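Local coordinates for protein beta-fructofuranosidase (Bifidobacterium adolescentis, PDB 6NOB) that probably hydrolyses terminal beta-fructofuranoside bonds, such as that of sucrose, as a member of glycoside hydrolase family 32, at residues V31-G36 with S63-A68; Y5-E10 with R91-N96; Q16-A21 with H54-V59. All blocks are in the same frame, centred on the assembly; numbering follows the deposited sequence.

Interaction 1 of 3, residues V31-G36 with S63-A68; sequences VTVADG and STVTVA
T32 pairs with A68 and A34 with T66 as hydrogen-bonded pairs of two antiparallel strands, 31-34 and 64-68, whose axes approach to 4.7 Å at 159°. Between them V33 faces V67 as a non-hydrogen-bonded pair. These are the two inner strands of a four-stranded antiparallel sheet, one layer of a small beta-sandwich at the N-terminal end of the chain; strand 5-10 lies beyond one of them and strand 40-45 beyond the other. Each hydrogen-bonded pair exchanges two backbone bonds. T32 N donates to A68 O at 3.0 Å and A68 N returns a bond to T32 O at 2.9 Å. A34 and T66 repeat the exchange, and its A34 N to T66 O arm is the most bent of the four, with 150° at the hydrogen. CA-H...O contacts accompany these bonds, among them V33 CA to T66 O at 3.3 Å.

The alternation of side chains separates two faces. V31, V33, V65 and V67 are buried; V31, V33 and V67 meet the second sheet, where L17, L19, F55 and I57 receive them. Across the strands, V31 CG1 touches V67 CG1 at 4.0 Å, and V33 CG1 comes to V65 CB at 3.7 Å. Both pairs of side chains cross obliquely, the first methyl to methyl, the second with the V33 methyl against the V65 branch carbon.

T32, A34, T66 and A68 make up the other face, which is only partly exposed. The T32 chi1 of 49° sets OG1 between the backbone N and the carbonyl carbon, and this hydroxyl oxygen, not the CG2 methyl, abuts the A68 CB methyl at 3.4 Å.

Interaction 2 of 3, residues Y5-E10 with R91-N96; sequences YSISVE and RYVNMN
M95, I7 and Y5 bury the most surface here, where strand 5-10 runs roughly antiparallel to residues 93-96 yet lies too far off for backbone pairing: the closest CA atoms, those of I7 and M95, are 6.8 Å apart. Side chains fill the interval, joining the edge strand of one sheet of the N-terminal beta-sandwich to the chain that follows strand 91-92 at the edge of the other.

M95 is extended, with chi2 of 172° placing SD and chi3 of 175° placing CE, both anti. CG meets I7 CD1 at 3.7 Å, while CE, at the far end, arrives 3.7 Å from Y5 O. V67 and V74, one from each sheet, also touch this side chain.

I7 reaches across with its CD1 methyl, which fits against both M95 CG and V93 CG1, the latter at 3.8 Å. V93 CG1 also meets V9 CG2 at 4.0 Å, those two side chains crossing at about a right angle.

Y5 and M95 slide past each other in opposite directions. The ring comes obliquely to the backbone, with CE2 3.5 Å from M95 O, and a water bridges Y5 OH to N96 O, 3.1 Å from each. Within 91-96, N94 OD1 accepts from N96 N in an Asx turn, and N94 ND2 is held by P103 O and D99 O.

With apolar side-chain atoms making most of the direct contacts, some of them against backbone carbonyl oxygens, and one water as the polar link between the segments, cohesion depends mainly on close fit and burial of apolar groups, not on directional bonds.

Interaction 3 of 3, residues Q16-A21 with H54-V59; sequences QLDLFA and HFSIAV
L17 with I57, and L19 with F55, form hydrogen-bonded pairs of antiparallel strands 16-21 and 54-58, 54-58 belonging to an outermost strand of the second sheet of the N-terminal beta-sandwich and 16-21 to the strand next to it. The axes close to 4.5 Å at 162°. Four backbone bonds join the strands; in the shortest, F55 N donates to L19 O at 2.7 Å.

The side-chain hydrogen bonds gather on the face carrying Q16, D18, F20, H54 and S56. H54 NE2 donates to D18 OD2 at 2.7 Å, meeting its anti lone pair, with OD2 slightly out of the imidazole plane. OD1 of the same carboxylate accepts from Q16 NE2 at 3.0 Å on its syn side, so that both oxygens of this buried acid are gripped. At the other imidazole nitrogen, ND1 bonds to E179 OE2, placing H54 between two carboxylates, a setting that would probably favour its protonated form.

The aromatic contact is a face-to-face stack of F20 on H54. The H54 chi1 of 171° puts CG anti to the backbone N, and the two side chains run side by side in the same direction, ring centroids 3.9 Å apart and planes at 18°. F20 CZ sits over the middle of the imidazole. An alanine in place of H54 would probably leave D18 OD2 without this donor, E179 without its imidazole partner, and the F20 face without its stack.

Apolar contacts occupy the face that looks into the sandwich. L17 CB meets V59 CG1 at 3.8 Å, and L19 CD1 stands 4.3 Å from I57 CD1. At the other end, the A21 CB methyl lies in the plane of the F55 ring, at its edge, 3.7 Å from CE2.

In the fold
Interactions 1 and 3 belong to the two facing sheets of one sandwich, their centres 12 Å apart, and their valine and leucine side chains mesh: V31 CG1 lies 3.7 Å from L19 CD1 and V67 CG2 3.7 Å from L17 CD2. Interaction 2 closes one side of this core. It joins interaction 1 through strand pairing, with V67 N 2.8 Å from I7 O, and meets interaction 3 where V93 CG2 packs 3.9 Å from L17 CD1. In sequence, 5-10 with 91-96 encloses both other contacts, whose segments alternate. All three centres lie 27 to 37 Å from the chain centre.

Interaction 1 of 3, residues V31-G36 with S63-A68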
loop_
_atom_site.group_PDB
_atom_site.type_symbol
_atom_site.label_atom_id
_atom_site.label_comp_id
_atom_site.label_asym_id
_atom_site.label_seq_id
_atom_site.Cartn_x
_atom_site.Cartn_y
_atom_site.Cartn_z
ATOM N N VAL A 31 5.392 33.419 1.719
ATOM C CA VAL A 31 6.316 32.786 2.651
ATOM C C VAL A 31 7.637 33.535 2.577
ATOM O O VAL A 31 8.134 33.825 1.483
ATOM C CB VAL A 31 6.530 31.291 2.341
ATOM C CG1 VAL A 31 7.313 30.633 3.466
ATOM C CG2 VAL A 31 5.198 30.596 2.125
ATOM N N THR A 32 8.203 33.854 3.737
ATOM C CA THR A 32 9.483 34.536 3.796
ATOM C C THR A 32 10.406 33.823 4.772
ATOM O O THR A 32 9.964 33.097 5.666
ATOM C CB THR A 32 9.327 36.007 4.202
ATOM O OG1 THR A 32 8.497 36.100 5.366
ATOM C CG2 THR A 32 8.702 36.805 3.068
ATOM N N VAL A 33 11.706 34.027 4.568
ATOM C CA VAL A 33 12.750 33.497 5.437
ATOM C C VAL A 33 13.668 34.647 5.822
ATOM O O VAL A 33 14.011 35.486 4.982
ATOM C CB VAL A 33 13.552 32.365 4.757
ATOM C CG1 VAL A 33 14.398 31.621 5.781
ATOM C CG2 VAL A 33 12.619 31.401 4.034
ATOM N N ALA A 34 14.056 34.690 7.095
ATOM C CA ALA A 34 14.947 35.717 7.613
ATOM C C ALA A 34 16.034 35.067 8.458
ATOM O O ALA A 34 15.819 34.015 9.068
ATOM C CB ALA A 34 14.185 36.755 8.444
ATOM N N ASP A 35 17.207 35.698 8.494
ATOM C CA ASP A 35 18.339 35.133 9.218
ATOM C C ASP A 35 18.197 35.422 10.714
ATOM O O ASP A 35 17.167 35.915 11.184
ATOM C CB ASP A 35 19.658 35.640 8.626
ATOM C CG ASP A 35 19.957 37.100 8.963
ATOM O OD1 ASP A 35 19.129 37.784 9.601
ATOM O OD2 ASP A 35 21.051 37.567 8.580
ATOM N N GLY A 36 19.250 35.119 11.480
ATOM C CA GLY A 36 19.174 35.249 12.925
ATOM C C GLY A 36 18.931 36.667 13.401
ATOM O O GLY A 36 18.308 36.875 14.446
ATOM N N SER A 63 22.544 27.320 10.029
ATOM C CA SER A 63 21.943 28.592 10.393
ATOM C C SER A 63 20.585 28.374 11.037
ATOM O O SER A 63 19.876 27.414 10.727
ATOM C CB SER A 63 21.783 29.509 9.177
ATOM O OG SER A 63 22.884 29.398 8.295
ATOM N N THR A 64 20.230 29.289 11.931
ATOM C CA THR A 64 18.895 29.360 12.509
ATOM C C THR A 64 18.130 30.451 11.771
ATOM O O THR A 64 18.483 31.633 11.857
ATOM C CB THR A 64 18.954 29.644 14.007
ATOM O OG1 THR A 64 19.757 28.647 14.653
ATOM C CG2 THR A 64 17.555 29.624 14.604
ATOM N N VAL A 65 17.090 30.054 11.040
ATOM C CA VAL A 65 16.309 30.970 10.224
ATOM C C VAL A 65 14.878 31.006 10.742
ATOM O O VAL A 65 14.403 30.083 11.409
ATOM C CB VAL A 65 16.334 30.583 8.731
ATOM C CG1 VAL A 65 17.758 30.583 8.205
ATOM C CG2 VAL A 65 15.685 29.223 8.525
ATOM N N THR A 66 14.188 32.096 10.418
ATOM C CA THR A 66 12.801 32.314 10.807
ATOM C C THR A 66 11.927 32.221 9.565
ATOM O O THR A 66 12.149 32.950 8.592
ATOM C CB THR A 66 12.630 33.676 11.480
ATOM O OG1 THR A 66 13.328 33.686 12.732
ATOM C CG2 THR A 66 11.159 33.977 11.717
ATOM N N VAL A 67 10.944 31.326 9.596
ATOM C CA VAL A 67 10.028 31.110 8.481
ATOM C C VAL A 67 8.691 31.743 8.835
ATOM O O VAL A 67 8.133 31.474 9.907
ATOM C CB VAL A 67 9.865 29.614 8.164
ATOM C CG1 VAL A 67 9.093 29.429 6.866
ATOM C CG2 VAL A 67 11.227 28.935 8.090
ATOM N N ALA A 68 8.177 32.583 7.938
ATOM C CA ALA A 68 6.963 33.345 8.187
ATOM C C ALA A 68 5.955 33.075 7.084
ATOM O O ALA A 68 6.298 33.122 5.898
ATOM C CB ALA A 68 7.262 34.846 8.272
#

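Interaction 2 of 3, residues Y5-E10 with R91-N96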
loop_
_atom_site.group_PDB
_atom_site.type_symbol
_atom_site.label_atom_id
_atom_site.label_comp_id
_atom_site.label_asym_id
_atom_site.label_seq_id
_atom_site.Cartn_x
_atom_site.Cartn_y
_atom_site.Cartn_z
ATOM N N TYR A 5 1.815 33.394 10.738
ATOM C CA TYR A 5 2.360 32.274 11.495
ATOM C C TYR A 5 3.867 32.197 11.282
ATOM O O TYR A 5 4.356 32.377 10.162
ATOM C CB TYR A 5 1.696 30.960 11.072
ATOM C CG TYR A 5 1.880 29.822 12.053
ATOM C CD1 TYR A 5 1.333 29.885 13.330
ATOM C CD2 TYR A 5 2.592 28.680 11.700
ATOM C CE1 TYR A 5 1.496 28.847 14.232
ATOM C CE2 TYR A 5 2.761 27.636 12.596
ATOM C CZ TYR A 5 2.209 27.727 13.859
ATOM O OH TYR A 5 2.370 26.695 14.753
ATOM N N SER A 6 4.604 31.919 12.359
ATOM C CA SER A 6 6.058 31.993 12.326
ATOM C C SER A 6 6.675 30.846 13.115
ATOM O O SER A 6 6.179 30.482 14.184
ATOM C CB SER A 6 6.546 33.332 12.890
ATOM O OG SER A 6 7.760 33.728 12.281
ATOM N N ILE A 7 7.766 30.284 12.581
ATOM C CA ILE A 7 8.538 29.245 13.255
ATOM C C ILE A 7 10.025 29.516 13.057
ATOM O O ILE A 7 10.430 30.295 12.191
ATOM C CB ILE A 7 8.202 27.820 12.756
ATOM C CG1 ILE A 7 8.599 27.658 11.287
ATOM C CG2 ILE A 7 6.731 27.495 12.973
ATOM C CD1 ILE A 7 8.610 26.219 10.814
ATOM N N SER A 8 10.840 28.851 13.874
ATOM C CA SER A 8 12.293 28.920 13.785
ATOM C C SER A 8 12.845 27.545 13.437
ATOM O O SER A 8 12.395 26.530 13.982
ATOM C CB SER A 8 12.904 29.418 15.098
ATOM O OG SER A 8 14.121 30.104 14.864
ATOM N N VAL A 9 13.824 27.511 12.532
ATOM C CA VAL A 9 14.326 26.266 11.956
ATOM C C VAL A 9 15.847 26.315 11.902
ATOM O O VAL A 9 16.423 27.284 11.395
ATOM C CB VAL A 9 13.753 26.024 10.544
ATOM C CG1 VAL A 9 14.513 24.909 9.837
ATOM C CG2 VAL A 9 12.269 25.706 10.611
ATOM N N GLU A 10 16.496 25.270 12.409
ATOM C CA GLU A 10 17.940 25.101 12.291
ATOM C C GLU A 10 18.230 24.215 11.085
ATOM O O GLU A 10 17.770 23.069 11.027
ATOM C CB GLU A 10 18.526 24.492 13.563
ATOM C CG GLU A 10 18.215 25.279 14.819
ATOM C CD GLU A 10 18.798 24.635 16.058
ATOM O OE1 GLU A 10 20.033 24.702 16.237
ATOM O OE2 GLU A 10 18.022 24.061 16.851
ATOM N N ARG A 91 14.458 15.864 6.769
ATOM C CA ARG A 91 14.088 16.060 8.164
ATOM C C ARG A 91 12.801 16.865 8.205
ATOM O O ARG A 91 12.731 17.957 7.631
ATOM C CB ARG A 91 15.190 16.775 8.949
ATOM C CG ARG A 91 16.494 16.000 9.047
ATOM C CD ARG A 91 16.301 14.636 9.691
ATOM N NE ARG A 91 17.580 13.997 9.998
ATOM C CZ ARG A 91 18.273 13.259 9.137
ATOM N N TYR A 92 11.792 16.326 8.880
ATOM C CA TYR A 92 10.472 16.937 8.872
ATOM C C TYR A 92 10.497 18.313 9.528
ATOM O O TYR A 92 11.204 18.542 10.514
ATOM C CB TYR A 92 9.470 16.033 9.588
ATOM C CG TYR A 92 8.039 16.487 9.442
ATOM C CD1 TYR A 92 7.371 16.356 8.232
ATOM C CD2 TYR A 92 7.355 17.053 10.510
ATOM C CE1 TYR A 92 6.062 16.774 8.087
ATOM C CE2 TYR A 92 6.045 17.474 10.376
ATOM C CZ TYR A 92 5.405 17.331 9.163
ATOM O OH TYR A 92 4.103 17.747 9.024
ATOM N N VAL A 93 9.722 19.235 8.959
ATOM C CA VAL A 93 9.531 20.576 9.499
ATOM C C VAL A 93 8.042 20.770 9.751
ATOM O O VAL A 93 7.225 20.578 8.843
ATOM C CB VAL A 93 10.077 21.658 8.550
ATOM C CG1 VAL A 93 9.679 23.044 9.041
ATOM C CG2 VAL A 93 11.593 21.549 8.439
ATOM N N ASN A 94 7.692 21.141 10.981
ATOM C CA ASN A 94 6.299 21.289 11.397
ATOM C C ASN A 94 5.939 22.770 11.391
ATOM O O ASN A 94 6.306 23.517 12.301
ATOM C CB ASN A 94 6.080 20.673 12.776
ATOM C CG ASN A 94 4.723 21.019 13.365
ATOM O OD1 ASN A 94 3.746 21.229 12.640
ATOM N ND2 ASN A 94 4.658 21.091 14.690
ATOM N N MET A 95 5.213 23.195 10.356
ATOM C CA MET A 95 4.644 24.534 10.302
ATOM C C MET A 95 3.123 24.487 10.259
ATOM O O MET A 95 2.481 25.454 9.834
ATOM C CB MET A 95 5.193 25.307 9.102
ATOM C CG MET A 95 5.275 26.805 9.330
ATOM S SD MET A 95 6.141 27.680 8.017
ATOM C CE MET A 95 5.888 29.373 8.552
ATOM N N ASN A 96 2.535 23.372 10.687
ATOM C CA ASN A 96 1.088 23.225 10.713
ATOM C C ASN A 96 0.551 23.746 12.039
ATOM O O ASN A 96 0.865 23.169 13.089
ATOM C CB ASN A 96 0.696 21.768 10.520
ATOM C CG ASN A 96 -0.759 21.597 10.129
ATOM O OD1 ASN A 96 -1.604 22.435 10.446
ATOM N ND2 ASN A 96 -1.061 20.501 9.436
HETATM O O HOH W 1 2.572 23.693 15.633
#

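Interaction 3 of 3, residues Q16-A21 with H54-V59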
loop_
_atom_site.group_PDB
_atom_site.type_symbol
_atom_site.label_atom_id
_atom_site.label_comp_id
_atom_site.label_asym_id
_atom_site.label_seq_id
_atom_site.Cartn_x
_atom_site.Cartn_y
_atom_site.Cartn_z
ATOM N N GLN A 16 17.765 23.296 1.541
ATOM C CA GLN A 16 16.481 23.561 0.914
ATOM C C GLN A 16 15.364 23.295 1.911
ATOM O O GLN A 16 15.419 22.323 2.669
ATOM C CB GLN A 16 16.312 22.695 -0.336
ATOM C CG GLN A 16 15.036 22.919 -1.112
ATOM C CD GLN A 16 14.999 22.087 -2.378
ATOM O OE1 GLN A 16 15.882 22.195 -3.228
ATOM N NE2 GLN A 16 13.985 21.239 -2.502
ATOM N N LEU A 17 14.356 24.166 1.905
ATOM C CA LEU A 17 13.192 24.044 2.773
ATOM C C LEU A 17 11.957 23.873 1.904
ATOM O O LEU A 17 11.640 24.748 1.090
ATOM C CB LEU A 17 13.048 25.269 3.680
ATOM C CG LEU A 17 11.787 25.341 4.544
ATOM C CD1 LEU A 17 11.764 24.220 5.575
ATOM C CD2 LEU A 17 11.682 26.697 5.220
ATOM N N ASP A 18 11.262 22.753 2.075
ATOM C CA ASP A 18 10.082 22.426 1.287
ATOM C C ASP A 18 8.829 22.618 2.131
ATOM O O ASP A 18 8.739 22.092 3.245
ATOM C CB ASP A 18 10.158 20.991 0.766
ATOM C CG ASP A 18 11.174 20.829 -0.346
ATOM O OD1 ASP A 18 12.386 20.774 -0.047
ATOM O OD2 ASP A 18 10.756 20.756 -1.521
ATOM N N LEU A 19 7.868 23.373 1.602
ATOM C CA LEU A 19 6.619 23.650 2.299
ATOM C C LEU A 19 5.449 23.398 1.361
ATOM O O LEU A 19 5.434 23.901 0.234
ATOM C CB LEU A 19 6.578 25.095 2.811
ATOM C CG LEU A 19 7.747 25.556 3.683
ATOM C CD1 LEU A 19 7.594 27.024 4.038
ATOM C CD2 LEU A 19 7.856 24.708 4.943
ATOM N N PHE A 20 4.474 22.623 1.829
ATOM C CA PHE A 20 3.242 22.361 1.086
ATOM C C PHE A 20 2.145 23.212 1.719
ATOM O O PHE A 20 1.619 22.880 2.784
ATOM C CB PHE A 20 2.907 20.874 1.102
ATOM C CG PHE A 20 3.907 20.025 0.365
ATOM C CD1 PHE A 20 5.105 19.665 0.961
ATOM C CD2 PHE A 20 3.656 19.601 -0.929
ATOM C CE1 PHE A 20 6.031 18.892 0.282
ATOM C CE2 PHE A 20 4.577 18.827 -1.614
ATOM C CZ PHE A 20 5.768 18.476 -1.007
ATOM N N ALA A 21 1.809 24.316 1.059
ATOM C CA ALA A 21 0.969 25.354 1.634
ATOM C C ALA A 21 -0.392 25.408 0.953
ATOM O O ALA A 21 -0.521 25.153 -0.249
ATOM C CB ALA A 21 1.649 26.722 1.529
ATOM N N HIS A 54 3.490 23.878 -3.668
ATOM C CA HIS A 54 4.665 23.282 -3.044
ATOM C C HIS A 54 5.832 24.248 -3.221
ATOM O O HIS A 54 6.325 24.436 -4.338
ATOM C CB HIS A 54 4.963 21.920 -3.668
ATOM C CG HIS A 54 6.271 21.320 -3.246
ATOM N ND1 HIS A 54 6.847 20.258 -3.911
ATOM C CD2 HIS A 54 7.107 21.618 -2.222
ATOM C CE1 HIS A 54 7.983 19.934 -3.323
ATOM N NE2 HIS A 54 8.166 20.746 -2.297
ATOM N N PHE A 55 6.262 24.865 -2.123
ATOM C CA PHE A 55 7.402 25.771 -2.132
ATOM C C PHE A 55 8.693 24.997 -1.910
ATOM O O PHE A 55 8.741 24.063 -1.105
ATOM C CB PHE A 55 7.268 26.838 -1.044
ATOM C CG PHE A 55 6.133 27.795 -1.257
ATOM C CD1 PHE A 55 6.319 28.957 -1.985
ATOM C CD2 PHE A 55 4.889 27.546 -0.706
ATOM C CE1 PHE A 55 5.281 29.846 -2.174
ATOM C CE2 PHE A 55 3.845 28.433 -0.891
ATOM C CZ PHE A 55 4.043 29.585 -1.625
ATOM N N SER A 56 9.740 25.394 -2.629
ATOM C CA SER A 56 11.093 24.895 -2.403
ATOM C C SER A 56 12.000 26.112 -2.300
ATOM O O SER A 56 12.261 26.782 -3.303
ATOM C CB SER A 56 11.543 23.958 -3.523
ATOM O OG SER A 56 11.252 22.609 -3.199
ATOM N N ILE A 57 12.468 26.404 -1.090
ATOM C CA ILE A 57 13.165 27.647 -0.789
ATOM C C ILE A 57 14.598 27.324 -0.392
ATOM O O ILE A 57 14.832 26.465 0.467
ATOM C CB ILE A 57 12.452 28.433 0.325
ATOM C CG1 ILE A 57 10.996 28.691 -0.063
ATOM C CG2 ILE A 57 13.177 29.739 0.606
ATOM C CD1 ILE A 57 10.083 28.944 1.116
ATOM N N ALA A 58 15.550 28.014 -1.015
ATOM C CA ALA A 58 16.949 27.861 -0.649
ATOM C C ALA A 58 17.203 28.493 0.713
ATOM O O ALA A 58 16.791 29.629 0.969
ATOM C CB ALA A 58 17.848 28.500 -1.706
ATOM N N VAL A 59 17.873 27.751 1.590
ATOM C CA VAL A 59 18.208 28.230 2.929
ATOM C C VAL A 59 19.697 28.009 3.163
ATOM O O VAL A 59 20.271 27.052 2.624
ATOM C CB VAL A 59 17.362 27.528 4.005
ATOM C CG1 VAL A 59 15.885 27.861 3.824
ATOM C CG2 VAL A 59 17.581 26.020 3.960
#